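Local coordinates for protein putative fimbrium tip subunit Fim1F (Parabacteroides distasonis, PDB 3R4R) that is a putative component of the fimbrium tip, part of the surface filaments that mediate cell adhesion and biofilm formation, at residues 42-47 / 102-107; 47-52 / 81-86; 143-148 / 204-209. All coordinates share one frame; numbering follows the deposited sequence.

Contact 1: residues 42-47 / 102-107; sequences LTIQNC and VVANAN
C47 and A104 form an antiparallel, non-hydrogen-bonded pair with their CA atoms 4.0 Å apart, and just beyond it N105 N donates to N46 O at 2.7 Å as strand 96-104 runs out. From there the contact is carried by asparagine side chains. The amide of N105 reaches back along 42-47 and bonds at both ends: OD1 accepts Q45 N at 2.7 Å, the donor lying in its carbonyl plane, while ND2 donates to T43 O at 3.2 Å, the acceptor in the amide plane. A weak bond from N46 N also falls on OD1, and ND2 has a second acceptor in L142 O. With chi1 at 64°, CG of N46 lies between backbone N and carbonyl carbon, and OD1 takes N107 N at 3.1 Å from a donor well above its carbonyl plane. N107 answers in the other direction, its ND2 standing over the carbonyl of C47 and bonding O at 3.0 Å; the two amides slide past each other with planes only 18° apart. One water ties N46 ND2 to N107 O. I44 CG2 meets A104 CB at 3.8 Å. Amides thus replace the regular ladder where the strand ends: N105 supplies the donor and acceptor that peptide groups would otherwise provide, pairing backbone groups of T43 and Q45 in the loop leading into strand 46-52, and in-plane bonds at both ends fix its amide's rotation.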
ATOM      1  N   LEU A  42       0.041   1.376  10.105  1.00 36.25           N
ATOM      2  CA  LEU A  42       0.157  -0.074  10.255  1.00 35.90           C
ATOM      3  C   LEU A  42      -1.197  -0.710  10.517  1.00 40.33           C
ATOM      4  O   LEU A  42      -1.295  -1.940  10.527  1.00 41.61           O
ATOM      5  CB  LEU A  42       1.120  -0.439  11.404  1.00 37.11           C
ATOM      6  CG  LEU A  42       2.605  -0.176  11.214  1.00 42.66           C
ATOM      7  CD1 LEU A  42       3.353  -0.214  12.558  1.00 44.12           C
ATOM      8  CD2 LEU A  42       3.223  -1.135  10.209  1.00 43.69           C
ATOM      9  N   THR A  43      -2.228   0.112  10.766  1.00 36.84           N
ATOM     10  CA  THR A  43      -3.576  -0.350  11.126  1.00 36.64           C
ATOM     11  C   THR A  43      -4.288  -0.965   9.948  1.00 39.17           C
ATOM     12  O   THR A  43      -4.256  -0.438   8.834  1.00 38.61           O
ATOM     13  CB  THR A  43      -4.426   0.815  11.688  1.00 35.78           C
ATOM     14  OG1 THR A  43      -3.792   1.275  12.863  1.00 42.55           O
ATOM     15  CG2 THR A  43      -5.849   0.412  12.064  1.00 31.61           C
ATOM     16  N   ILE A  44      -4.967  -2.075  10.234  1.00 35.78           N
ATOM     17  CA  ILE A  44      -5.861  -2.784   9.349  1.00 34.28           C
ATOM     18  C   ILE A  44      -7.227  -2.756  10.033  1.00 39.22           C
ATOM     19  O   ILE A  44      -7.360  -3.269  11.148  1.00 40.26           O
ATOM     20  CB  ILE A  44      -5.352  -4.198   9.001  1.00 38.02           C
ATOM     21  CG1 ILE A  44      -4.000  -4.131   8.301  1.00 38.28           C
ATOM     22  CG2 ILE A  44      -6.396  -4.970   8.146  1.00 37.64           C
ATOM     23  CD1 ILE A  44      -3.347  -5.472   8.115  1.00 46.16           C
ATOM     24  N   GLN A  45      -8.222  -2.114   9.381  1.00 34.96           N
ATOM     25  CA  GLN A  45      -9.572  -1.989   9.916  1.00 34.41           C
ATOM     26  C   GLN A  45     -10.470  -3.064   9.331  1.00 40.43           C
ATOM     27  O   GLN A  45     -11.463  -3.421   9.950  1.00 45.06           O
ATOM     28  CB  GLN A  45     -10.147  -0.600   9.631  1.00 34.26           C
ATOM     29  CG  GLN A  45      -9.397   0.536  10.318  1.00 47.08           C
ATOM     30  CD  GLN A  45     -10.115   1.855  10.194  1.00 69.67           C
ATOM     31  OE1 GLN A  45     -11.278   2.004  10.573  1.00 72.12           O
ATOM     32  NE2 GLN A  45      -9.399   2.874   9.767  1.00 61.25           N
ATOM     33  N   ASN A  46     -10.108  -3.603   8.162  1.00 33.30           N
ATOM     34  CA  ASN A  46     -10.851  -4.628   7.424  1.00 32.37           C
ATOM     35  C   ASN A  46      -9.961  -5.273   6.362  1.00 34.12           C
ATOM     36  O   ASN A  46      -8.976  -4.671   5.956  1.00 35.02           O
ATOM     37  CB  ASN A  46     -12.106  -4.012   6.770  1.00 32.30           C
ATOM     38  CG  ASN A  46     -11.832  -2.954   5.720  1.00 43.17           C
ATOM     39  OD1 ASN A  46     -11.329  -3.232   4.627  1.00 39.90           O
ATOM     40  ND2 ASN A  46     -12.254  -1.736   5.980  1.00 32.30           N
ATOM     41  N   CYS A  47     -10.294  -6.466   5.905  1.00 32.09           N
ATOM     42  CA  CYS A  47      -9.539  -7.131   4.848  1.00 32.62           C
ATOM     43  C   CYS A  47     -10.420  -8.147   4.135  1.00 34.78           C
ATOM     44  O   CYS A  47     -11.453  -8.576   4.642  1.00 37.08           O
ATOM     45  CB  CYS A  47      -8.258  -7.796   5.369  1.00 35.55           C
ATOM     46  SG  CYS A  47      -8.519  -9.166   6.533  1.00 43.02           S
ATOM     47  N   VAL A 102      -4.294 -11.441   0.329  1.00 35.79           N
ATOM     48  CA  VAL A 102      -4.975 -10.583   1.304  1.00 34.28           C
ATOM     49  C   VAL A 102      -5.011  -9.132   0.776  1.00 35.75           C
ATOM     50  O   VAL A 102      -3.979  -8.609   0.358  1.00 35.54           O
ATOM     51  CB  VAL A 102      -4.267 -10.679   2.692  1.00 39.67           C
ATOM     52  CG1 VAL A 102      -4.944  -9.790   3.731  1.00 38.80           C
ATOM     53  CG2 VAL A 102      -4.192 -12.126   3.188  1.00 41.16           C
ATOM     54  N   VAL A 103      -6.193  -8.515   0.745  1.00 30.87           N
ATOM     55  CA  VAL A 103      -6.347  -7.100   0.383  1.00 29.75           C
ATOM     56  C   VAL A 103      -6.890  -6.406   1.633  1.00 35.36           C
ATOM     57  O   VAL A 103      -8.013  -6.695   2.048  1.00 36.21           O
ATOM     58  CB  VAL A 103      -7.186  -6.792  -0.881  1.00 32.96           C
ATOM     59  CG1 VAL A 103      -7.215  -5.279  -1.163  1.00 31.10           C
ATOM     60  CG2 VAL A 103      -6.666  -7.554  -2.091  1.00 33.25           C
ATOM     61  N   ALA A 104      -6.078  -5.549   2.272  1.00 30.72           N
ATOM     62  CA  ALA A 104      -6.477  -4.881   3.506  1.00 29.86           C
ATOM     63  C   ALA A 104      -6.970  -3.454   3.253  1.00 34.61           C
ATOM     64  O   ALA A 104      -6.412  -2.754   2.418  1.00 33.24           O
ATOM     65  CB  ALA A 104      -5.309  -4.855   4.478  1.00 30.21           C
ATOM     66  N   ASN A 105      -8.026  -3.049   3.998  1.00 33.02           N
ATOM     67  CA  ASN A 105      -8.674  -1.723   4.107  1.00 32.31           C
ATOM     68  C   ASN A 105      -9.315  -1.242   2.810  1.00 34.60           C
ATOM     69  O   ASN A 105      -9.442  -0.026   2.617  1.00 32.71           O
ATOM     70  CB  ASN A 105      -7.667  -0.657   4.567  1.00 32.86           C
ATOM     71  CG  ASN A 105      -7.146  -0.860   5.961  1.00 26.13           C
ATOM     72  OD1 ASN A 105      -7.830  -1.352   6.860  1.00 32.88           O
ATOM     73  ND2 ASN A 105      -5.989  -0.352   6.202  1.00 23.89           N
ATOM     74  N   ALA A 106      -9.860  -2.174   1.994  1.00 34.34           N
ATOM     75  CA  ALA A 106     -10.533  -1.856   0.709  1.00 32.25           C
ATOM     76  C   ALA A 106     -11.998  -2.350   0.691  1.00 37.44           C
ATOM     77  O   ALA A 106     -12.721  -2.070  -0.264  1.00 37.49           O
ATOM     78  CB  ALA A 106      -9.763  -2.472  -0.438  1.00 32.39           C
ATOM     79  N   ASN A 107     -12.453  -3.028   1.759  1.00 35.14           N
ATOM     80  CA  ASN A 107     -13.835  -3.509   1.867  1.00 36.40           C
ATOM     81  C   ASN A 107     -14.840  -2.363   1.938  1.00 42.48           C
ATOM     82  O   ASN A 107     -14.487  -1.239   2.265  1.00 42.15           O
ATOM     83  CB  ASN A 107     -14.047  -4.412   3.131  1.00 33.00           C
ATOM     84  CG  ASN A 107     -13.282  -5.708   3.223  1.00 46.40           C
ATOM     85  OD1 ASN A 107     -12.540  -6.099   2.325  1.00 45.51           O
ATOM     86  ND2 ASN A 107     -13.451  -6.409   4.342  1.00 32.69           N
TER
HETATM   87  O   HOH W   1     -12.665   0.227   3.679  1.00 30.31           O

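Contact 2: residues 47-52 / 81-86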
ATOM      1  N   CYS A  47     -10.294  -6.466   5.905  1.00 32.09           N
ATOM      2  CA  CYS A  47      -9.539  -7.131   4.848  1.00 32.62           C
ATOM      3  C   CYS A  47     -10.420  -8.147   4.135  1.00 34.78           C
ATOM      4  O   CYS A  47     -11.453  -8.576   4.642  1.00 37.08           O
ATOM      5  CB  CYS A  47      -8.258  -7.796   5.369  1.00 35.55           C
ATOM      6  SG  CYS A  47      -8.519  -9.166   6.533  1.00 43.02           S
ATOM      7  N   HIS A  48      -9.963  -8.517   2.938  1.00 27.76           N
ATOM      8  CA  HIS A  48     -10.487  -9.521   2.053  1.00 27.40           C
ATOM      9  C   HIS A  48      -9.426 -10.594   1.917  1.00 34.00           C
ATOM     10  O   HIS A  48      -8.288 -10.285   1.574  1.00 33.81           O
ATOM     11  CB  HIS A  48     -10.916  -8.919   0.689  1.00 25.81           C
ATOM     12  CG  HIS A  48     -11.304  -9.947  -0.333  1.00 28.42           C
ATOM     13  ND1 HIS A  48     -12.573 -10.483  -0.376  1.00 29.75           N
ATOM     14  CD2 HIS A  48     -10.570 -10.487  -1.331  1.00 28.71           C
ATOM     15  CE1 HIS A  48     -12.563 -11.340  -1.386  1.00 29.08           C
ATOM     16  NE2 HIS A  48     -11.382 -11.383  -1.976  1.00 29.01           N
ATOM     17  N   VAL A  49      -9.775 -11.841   2.239  1.00 32.60           N
ATOM     18  CA  VAL A  49      -8.839 -12.958   2.126  1.00 33.22           C
ATOM     19  C   VAL A  49      -9.410 -13.915   1.090  1.00 36.02           C
ATOM     20  O   VAL A  49     -10.588 -14.263   1.140  1.00 36.16           O
ATOM     21  CB  VAL A  49      -8.565 -13.636   3.505  1.00 38.10           C
ATOM     22  CG1 VAL A  49      -7.737 -14.906   3.363  1.00 39.01           C
ATOM     23  CG2 VAL A  49      -7.893 -12.659   4.467  1.00 36.97           C
ATOM     24  N   ALA A  50      -8.587 -14.267   0.118  1.00 33.02           N
ATOM     25  CA  ALA A  50      -8.960 -15.163  -0.960  1.00 34.28           C
ATOM     26  C   ALA A  50      -8.011 -16.348  -0.991  1.00 39.98           C
ATOM     27  O   ALA A  50      -6.810 -16.157  -0.818  1.00 39.63           O
ATOM     28  CB  ALA A  50      -8.950 -14.409  -2.293  1.00 33.79           C
ATOM     29  N   VAL A  51      -8.544 -17.568  -1.181  1.00 38.81           N
ATOM     30  CA  VAL A  51      -7.768 -18.816  -1.271  1.00 42.00           C
ATOM     31  C   VAL A  51      -8.009 -19.417  -2.668  1.00 47.17           C
ATOM     32  O   VAL A  51      -9.161 -19.560  -3.091  1.00 47.26           O
ATOM     33  CB  VAL A  51      -8.092 -19.832  -0.126  1.00 47.98           C
ATOM     34  CG1 VAL A  51      -7.324 -21.135  -0.299  1.00 50.16           C
ATOM     35  CG2 VAL A  51      -7.803 -19.228   1.248  1.00 47.12           C
ATOM     36  N   PHE A  52      -6.916 -19.748  -3.373  1.00 45.07           N
ATOM     37  CA  PHE A  52      -6.959 -20.271  -4.740  1.00 45.87           C
ATOM     38  C   PHE A  52      -6.292 -21.613  -4.868  1.00 52.75           C
ATOM     39  O   PHE A  52      -5.294 -21.849  -4.184  1.00 52.76           O
ATOM     40  CB  PHE A  52      -6.253 -19.304  -5.718  1.00 45.90           C
ATOM     41  CG  PHE A  52      -6.732 -17.883  -5.698  1.00 44.99           C
ATOM     42  CD1 PHE A  52      -7.757 -17.467  -6.541  1.00 46.28           C
ATOM     43  CD2 PHE A  52      -6.129 -16.939  -4.869  1.00 46.68           C
ATOM     44  CE1 PHE A  52      -8.198 -16.145  -6.527  1.00 45.14           C
ATOM     45  CE2 PHE A  52      -6.565 -15.614  -4.858  1.00 47.21           C
ATOM     46  CZ  PHE A  52      -7.598 -15.224  -5.686  1.00 44.37           C
ATOM     47  N   TYR A  81      -1.372  -9.022  12.792  1.00 47.51           N
ATOM     48  CA  TYR A  81      -2.694  -9.512  13.154  1.00 47.96           C
ATOM     49  C   TYR A  81      -2.803 -10.996  12.902  1.00 54.34           C
ATOM     50  O   TYR A  81      -2.171 -11.509  11.983  1.00 53.17           O
ATOM     51  CB  TYR A  81      -3.787  -8.775  12.360  1.00 45.58           C
ATOM     52  CG  TYR A  81      -3.867  -7.290  12.624  1.00 44.85           C
ATOM     53  CD1 TYR A  81      -3.065  -6.395  11.921  1.00 44.51           C
ATOM     54  CD2 TYR A  81      -4.827  -6.768  13.475  1.00 45.66           C
ATOM     55  CE1 TYR A  81      -3.138  -5.024  12.152  1.00 41.23           C
ATOM     56  CE2 TYR A  81      -4.942  -5.398  13.681  1.00 46.02           C
ATOM     57  CZ  TYR A  81      -4.090  -4.528  13.022  1.00 49.61           C
ATOM     58  OH  TYR A  81      -4.173  -3.175  13.262  1.00 44.04           O
ATOM     59  N   GLU A  82      -3.609 -11.682  13.713  1.00 55.01           N
ATOM     60  CA  GLU A  82      -3.908 -13.105  13.578  1.00 56.24           C
ATOM     61  C   GLU A  82      -5.350 -13.281  13.145  1.00 58.57           C
ATOM     62  O   GLU A  82      -6.227 -12.604  13.684  1.00 57.94           O
ATOM     63  CB  GLU A  82      -3.640 -13.870  14.880  1.00 61.58           C
ATOM     64  CG  GLU A  82      -2.191 -13.972  15.319  1.00 69.39           C
ATOM     65  CD  GLU A  82      -1.965 -14.965  16.446  1.00 83.24           C
ATOM     66  OE1 GLU A  82      -2.775 -15.913  16.590  1.00 91.99           O
ATOM     67  OE2 GLU A  82      -0.915 -14.858  17.116  1.00 59.11           O
ATOM     68  N   LEU A  83      -5.595 -14.170  12.169  1.00 54.31           N
ATOM     69  CA  LEU A  83      -6.922 -14.486  11.646  1.00 52.90           C
ATOM     70  C   LEU A  83      -7.131 -15.959  11.473  1.00 58.25           C
ATOM     71  O   LEU A  83      -6.185 -16.697  11.210  1.00 58.31           O
ATOM     72  CB  LEU A  83      -7.165 -13.818  10.279  1.00 50.02           C
ATOM     73  CG  LEU A  83      -7.272 -12.311  10.209  1.00 52.31           C
ATOM     74  CD1 LEU A  83      -7.443 -11.878   8.784  1.00 49.22           C
ATOM     75  CD2 LEU A  83      -8.453 -11.824  11.007  1.00 56.24           C
ATOM     76  N   GLN A  84      -8.395 -16.374  11.569  1.00 56.36           N
ATOM     77  CA  GLN A  84      -8.843 -17.733  11.331  1.00 58.85           C
ATOM     78  C   GLN A  84      -9.726 -17.795  10.096  1.00 60.49           C
ATOM     79  O   GLN A  84     -10.657 -17.004   9.962  1.00 58.37           O
ATOM     80  CB  GLN A  84      -9.596 -18.280  12.550  1.00 64.10           C
ATOM     81  CG  GLN A  84      -8.711 -18.926  13.611  1.00 79.49           C
ATOM     82  CD  GLN A  84      -8.409 -20.381  13.305  1.00 95.21           C
ATOM     83  OE1 GLN A  84      -7.265 -20.761  13.034  1.00 92.88           O
ATOM     84  NE2 GLN A  84      -9.436 -21.232  13.362  1.00 85.08           N
ATOM     85  N   LEU A  85      -9.367 -18.677   9.163  1.00 57.81           N
ATOM     86  CA  LEU A  85     -10.141 -19.060   7.980  1.00 56.28           C
ATOM     87  C   LEU A  85     -10.871 -20.333   8.294  1.00 64.48           C
ATOM     88  O   LEU A  85     -10.231 -21.377   8.273  1.00 65.64           O
ATOM     89  CB  LEU A  85      -9.272 -19.237   6.699  1.00 54.54           C
ATOM     90  CG  LEU A  85      -8.695 -18.057   5.955  1.00 55.19           C
ATOM     91  CD1 LEU A  85      -7.886 -17.188   6.838  1.00 55.98           C
ATOM     92  CD2 LEU A  85      -7.796 -18.534   4.888  1.00 55.81           C
ATOM     93  N   GLU A  86     -12.157 -20.263   8.683  1.00 62.71           N
ATOM     94  CA  GLU A  86     -12.968 -21.454   8.956  1.00 65.25           C
ATOM     95  C   GLU A  86     -13.638 -21.957   7.689  1.00 68.63           C
ATOM     96  O   GLU A  86     -14.071 -21.162   6.854  1.00 66.01           O
ATOM     97  CB  GLU A  86     -14.055 -21.219  10.027  1.00 68.53           C
ATOM     98  CG  GLU A  86     -13.612 -20.711  11.395  1.00 82.78           C
ATOM     99  CD  GLU A  86     -13.452 -19.214  11.569  1.00106.47           C
ATOM    100  OE1 GLU A  86     -13.436 -18.479  10.555  1.00111.91           O
ATOM    101  OE2 GLU A  86     -13.390 -18.772  12.738  1.00103.30           O
TER
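L83 turns its CG anti to its own carbonyl carbon, and chi2 at 177° then stretches CD1 out to meet the sulphur of C47, the two atoms 3.7 Å apart. L85 starts from the same chi1 arrangement, but chi2 of 55° turns CD1 aside and leaves CD2 as the extended branch, which meets V51 CG2 at 3.7 Å and V49 CG1 at 3.9 Å. On the other strand V49 and V51 share one rotamer, CG1 anti to the backbone N; V49 uses that branch on L85, whereas V51 uses the other, CG2. V49 also has its CG2 pointing to L83 CD1, a looser approach of 4.4 Å, which makes this valine the link between the two leucines. Both valines meet L85 obliquely, branch against branch. The strands themselves lie one above the other, their axes 10.1 Å apart at closest and turned 48° to each other, a separation at which side chains alone bridge the gap. This is the face-to-face packing of a beta-sandwich core, in keeping with the transthyretin-like fold of this protein. Neighbours fill in the layer: L18 of strand 12-21 touches both V49 and L85, and F64 of strand 58-65 touches both C47 and L83. All five residues in contact are buried, and they meet through methyl groups and a thiol. The hold is therefore one of shape and hydrophobic burial, with no directional bond between these two strands; their relative position would rest on side-chain fit and on the strands to which each is bonded.

Contact 3: residues 143-148 / 204-209. With EDO (1,2-ethanediol), chain I.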
ATOM      1  N   VAL A 143      -4.496   1.052   2.071  1.00 29.45           N
ATOM      2  CA  VAL A 143      -4.630  -0.281   1.515  1.00 28.32           C
ATOM      3  C   VAL A 143      -3.253  -0.961   1.497  1.00 34.35           C
ATOM      4  O   VAL A 143      -2.247  -0.364   1.078  1.00 34.08           O
ATOM      5  CB  VAL A 143      -5.292  -0.265   0.093  1.00 30.00           C
ATOM      6  CG1 VAL A 143      -5.299  -1.648  -0.549  1.00 29.39           C
ATOM      7  CG2 VAL A 143      -6.715   0.294   0.158  1.00 28.51           C
ATOM      8  N   LYS A 144      -3.246  -2.237   1.958  1.00 29.34           N
ATOM      9  CA  LYS A 144      -2.090  -3.140   1.981  1.00 28.54           C
ATOM     10  C   LYS A 144      -2.455  -4.430   1.253  1.00 32.83           C
ATOM     11  O   LYS A 144      -3.621  -4.827   1.266  1.00 30.49           O
ATOM     12  CB  LYS A 144      -1.597  -3.432   3.409  1.00 31.76           C
ATOM     13  CG  LYS A 144      -1.209  -2.215   4.254  1.00 37.88           C
ATOM     14  CD  LYS A 144      -2.155  -2.094   5.446  1.00 44.48           C
ATOM     15  CE  LYS A 144      -1.804  -0.973   6.414  1.00 40.95           C
ATOM     16  NZ  LYS A 144      -2.010   0.386   5.836  1.00 30.53           N
ATOM     17  N   ILE A 145      -1.491  -5.058   0.568  1.00 31.41           N
ATOM     18  CA  ILE A 145      -1.769  -6.298  -0.171  1.00 32.54           C
ATOM     19  C   ILE A 145      -0.588  -7.290   0.031  1.00 38.72           C
ATOM     20  O   ILE A 145       0.550  -6.879   0.176  1.00 38.56           O
ATOM     21  CB  ILE A 145      -2.058  -6.049  -1.702  1.00 35.00           C
ATOM     22  CG1 ILE A 145      -0.830  -5.429  -2.437  1.00 35.53           C
ATOM     23  CG2 ILE A 145      -3.337  -5.204  -1.942  1.00 32.67           C
ATOM     24  CD1 ILE A 145      -0.964  -5.405  -3.950  1.00 30.69           C
ATOM     25  N   GLY A 146      -0.894  -8.581   0.040  1.00 37.19           N
ATOM     26  CA  GLY A 146       0.104  -9.634   0.198  1.00 39.09           C
ATOM     27  C   GLY A 146      -0.348 -10.962  -0.366  1.00 42.16           C
ATOM     28  O   GLY A 146      -1.546 -11.196  -0.490  1.00 40.43           O
ATOM     29  N   LYS A 147       0.607 -11.852  -0.699  1.00 43.07           N
ATOM     30  CA  LYS A 147       0.306 -13.197  -1.224  1.00 45.70           C
ATOM     31  C   LYS A 147       1.314 -14.239  -0.690  1.00 52.68           C
ATOM     32  O   LYS A 147       2.519 -13.976  -0.654  1.00 52.67           O
ATOM     33  CB  LYS A 147       0.300 -13.217  -2.766  1.00 47.98           C
ATOM     34  CG  LYS A 147      -0.403 -14.439  -3.366  1.00 55.56           C
ATOM     35  CD  LYS A 147      -0.442 -14.460  -4.911  1.00 65.53           C
ATOM     36  CE  LYS A 147       0.834 -14.876  -5.629  1.00 88.28           C
ATOM     37  NZ  LYS A 147       2.000 -13.985  -5.365  1.00106.03           N
ATOM     38  N   SER A 148       0.810 -15.424  -0.283  1.00 51.36           N
ATOM     39  CA  SER A 148       1.647 -16.523   0.214  1.00 54.38           C
ATOM     40  C   SER A 148       1.139 -17.880  -0.286  1.00 58.92           C
ATOM     41  O   SER A 148      -0.064 -18.091  -0.413  1.00 54.89           O
ATOM     42  CB  SER A 148       1.709 -16.528   1.738  1.00 58.75           C
ATOM     43  OG  SER A 148       2.308 -15.340   2.230  1.00 72.84           O
ATOM     44  N   THR A 204      -2.509  -6.566  -7.487  1.00 38.46           N
ATOM     45  CA  THR A 204      -1.765  -7.827  -7.595  1.00 40.22           C
ATOM     46  C   THR A 204      -0.264  -7.573  -7.809  1.00 48.13           C
ATOM     47  O   THR A 204       0.465  -8.475  -8.257  1.00 51.64           O
ATOM     48  CB  THR A 204      -2.338  -8.660  -8.757  1.00 44.46           C
ATOM     49  OG1 THR A 204      -2.277  -7.936 -10.000  1.00 52.86           O
ATOM     50  CG2 THR A 204      -3.703  -9.239  -8.471  1.00 35.83           C
ATOM     51  N   ILE A 205       0.184  -6.334  -7.502  1.00 43.22           N
ATOM     52  CA  ILE A 205       1.539  -5.832  -7.711  1.00 43.20           C
ATOM     53  C   ILE A 205       2.229  -5.755  -6.343  1.00 47.87           C
ATOM     54  O   ILE A 205       1.731  -5.108  -5.427  1.00 44.43           O
ATOM     55  CB  ILE A 205       1.490  -4.475  -8.474  1.00 44.90           C
ATOM     56  CG1 ILE A 205       0.448  -3.515  -7.842  1.00 42.32           C
ATOM     57  CG2 ILE A 205       1.114  -4.772  -9.955  1.00 43.85           C
ATOM     58  CD1 ILE A 205       0.420  -2.160  -8.352  1.00 50.04           C
ATOM     59  N   PHE A 206       3.358  -6.473  -6.201  1.00 48.29           N
ATOM     60  CA  PHE A 206       4.013  -6.602  -4.902  1.00 48.60           C
ATOM     61  C   PHE A 206       5.512  -6.170  -4.865  1.00 53.29           C
ATOM     62  O   PHE A 206       6.155  -6.398  -3.833  1.00 52.40           O
ATOM     63  CB  PHE A 206       3.951  -8.089  -4.486  1.00 51.32           C
ATOM     64  CG  PHE A 206       2.562  -8.680  -4.475  1.00 51.25           C
ATOM     65  CD1 PHE A 206       1.716  -8.489  -3.391  1.00 50.94           C
ATOM     66  CD2 PHE A 206       2.113  -9.474  -5.531  1.00 54.22           C
ATOM     67  CE1 PHE A 206       0.432  -9.041  -3.381  1.00 50.01           C
ATOM     68  CE2 PHE A 206       0.836 -10.039  -5.506  1.00 54.60           C
ATOM     69  CZ  PHE A 206       0.004  -9.806  -4.440  1.00 50.17           C
ATOM     70  N   ASN A 207       6.060  -5.551  -5.929  1.00 51.65           N
ATOM     71  CA  ASN A 207       7.483  -5.196  -5.902  1.00 54.94           C
ATOM     72  C   ASN A 207       7.654  -3.808  -5.313  1.00 58.18           C
ATOM     73  O   ASN A 207       7.291  -2.818  -5.939  1.00 58.30           O
ATOM     74  CB  ASN A 207       8.130  -5.286  -7.288  1.00 58.76           C
ATOM     75  CG  ASN A 207       9.644  -5.153  -7.288  1.00 90.78           C
ATOM     76  OD1 ASN A 207      10.303  -5.006  -6.242  1.00 86.87           O
ATOM     77  ND2 ASN A 207      10.234  -5.263  -8.467  1.00 82.24           N
ATOM     78  N   THR A 208       8.238  -3.737  -4.111  1.00 54.80           N
ATOM     79  CA  THR A 208       8.451  -2.460  -3.396  1.00 52.95           C
ATOM     80  C   THR A 208       9.767  -1.796  -3.865  1.00 56.73           C
ATOM     81  O   THR A 208      10.274  -0.925  -3.181  1.00 55.13           O
ATOM     82  CB  THR A 208       8.447  -2.687  -1.874  1.00 62.86           C
ATOM     83  OG1 THR A 208       8.601  -1.416  -1.251  1.00 76.75           O
ATOM     84  CG2 THR A 208       9.541  -3.659  -1.369  1.00 58.12           C
ATOM     85  N   SER A 209      10.264  -2.171  -5.056  1.00 58.16           N
ATOM     86  CA  SER A 209      11.493  -1.657  -5.670  1.00 62.34           C
ATOM     87  C   SER A 209      11.267  -1.178  -7.124  1.00 68.06           C
ATOM     88  O   SER A 209      12.142  -0.508  -7.675  1.00 70.44           O
ATOM     89  CB  SER A 209      12.592  -2.722  -5.663  1.00 69.37           C
ATOM     90  OG  SER A 209      12.891  -3.149  -4.345  1.00 78.19           O
TER
HETATM   91  C1  EDO I 326       3.146 -13.150  -8.540  1.00 77.22           C
HETATM   92  O1  EDO I 326       2.119 -12.546  -7.749  1.00 78.12           O
HETATM   93  C2  EDO I 326       2.694 -14.535  -8.998  1.00 75.41           C
HETATM   94  O2  EDO I 326       3.738 -15.138  -9.775  1.00 77.23           O
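NZ of K147 donates to O1 of a bound 1,2-ethanediol at 2.8 Å, and the same oxygen lies 3.6 Å from CE2 of F206, bringing the strand and the loop to one small molecule. The diol probably came from the crystallisation liquor and need not mark a natural site. K147 leaves the strand extended as far as CD, then bends at chi3 (78°) and again at chi4, a curl that carries the amine to within 4.1 Å of F206 CE2. The phenylalanine ring is the main piece of the contact. Its far end is set against the strand: CE1 approaches G146 CA at 3.6 Å and CZ approaches K147 CB at 3.8 Å, both obliquely, while the carbonyl carbon of I145 and the nitrogen of G146 lie at the rim in the ring plane. The side chain of I145 crosses that of F206 at a slant, its CG1 3.9 Å from CE1. Its CD1 reaches past the ring to the loop backbone around I205. An alanine in place of F206 would probably leave G146 CA and the CB of K147 without their covering ring and open a gap between loop and strand. L101 of strand 96-104 also touches the ring, and Y120 lies against both K147 and T204. Strand 144-152 runs between 96-104 and 161-179 in its sheet, so the loop that follows strand 191-202, within the Fim1F C-terminal family region, is laid against this sheet.

In the fold
After strand 12-21 and helix 39-42, the loop at 43-45 opens contact 1, and strand 46-52 carries on into contact 2, C47 serving both. Contact 2 closes first, when strand 78-90 returns across the sandwich. Contact 1 closes next, as strand 96-104 comes up beside 46-52 and ends, so the whole span of contact 2 falls within its larger loop. Contact 3 opens only afterwards, at strand 144-152, and closes at the loop after strand 191-202. Strand 96-104 joins them in space: it lies between 46-52 and 144-152, with backbone bonds such as A104 N to K144 O. Contacts 2 and 3, about 6 Å apart at nearest atoms, do not touch.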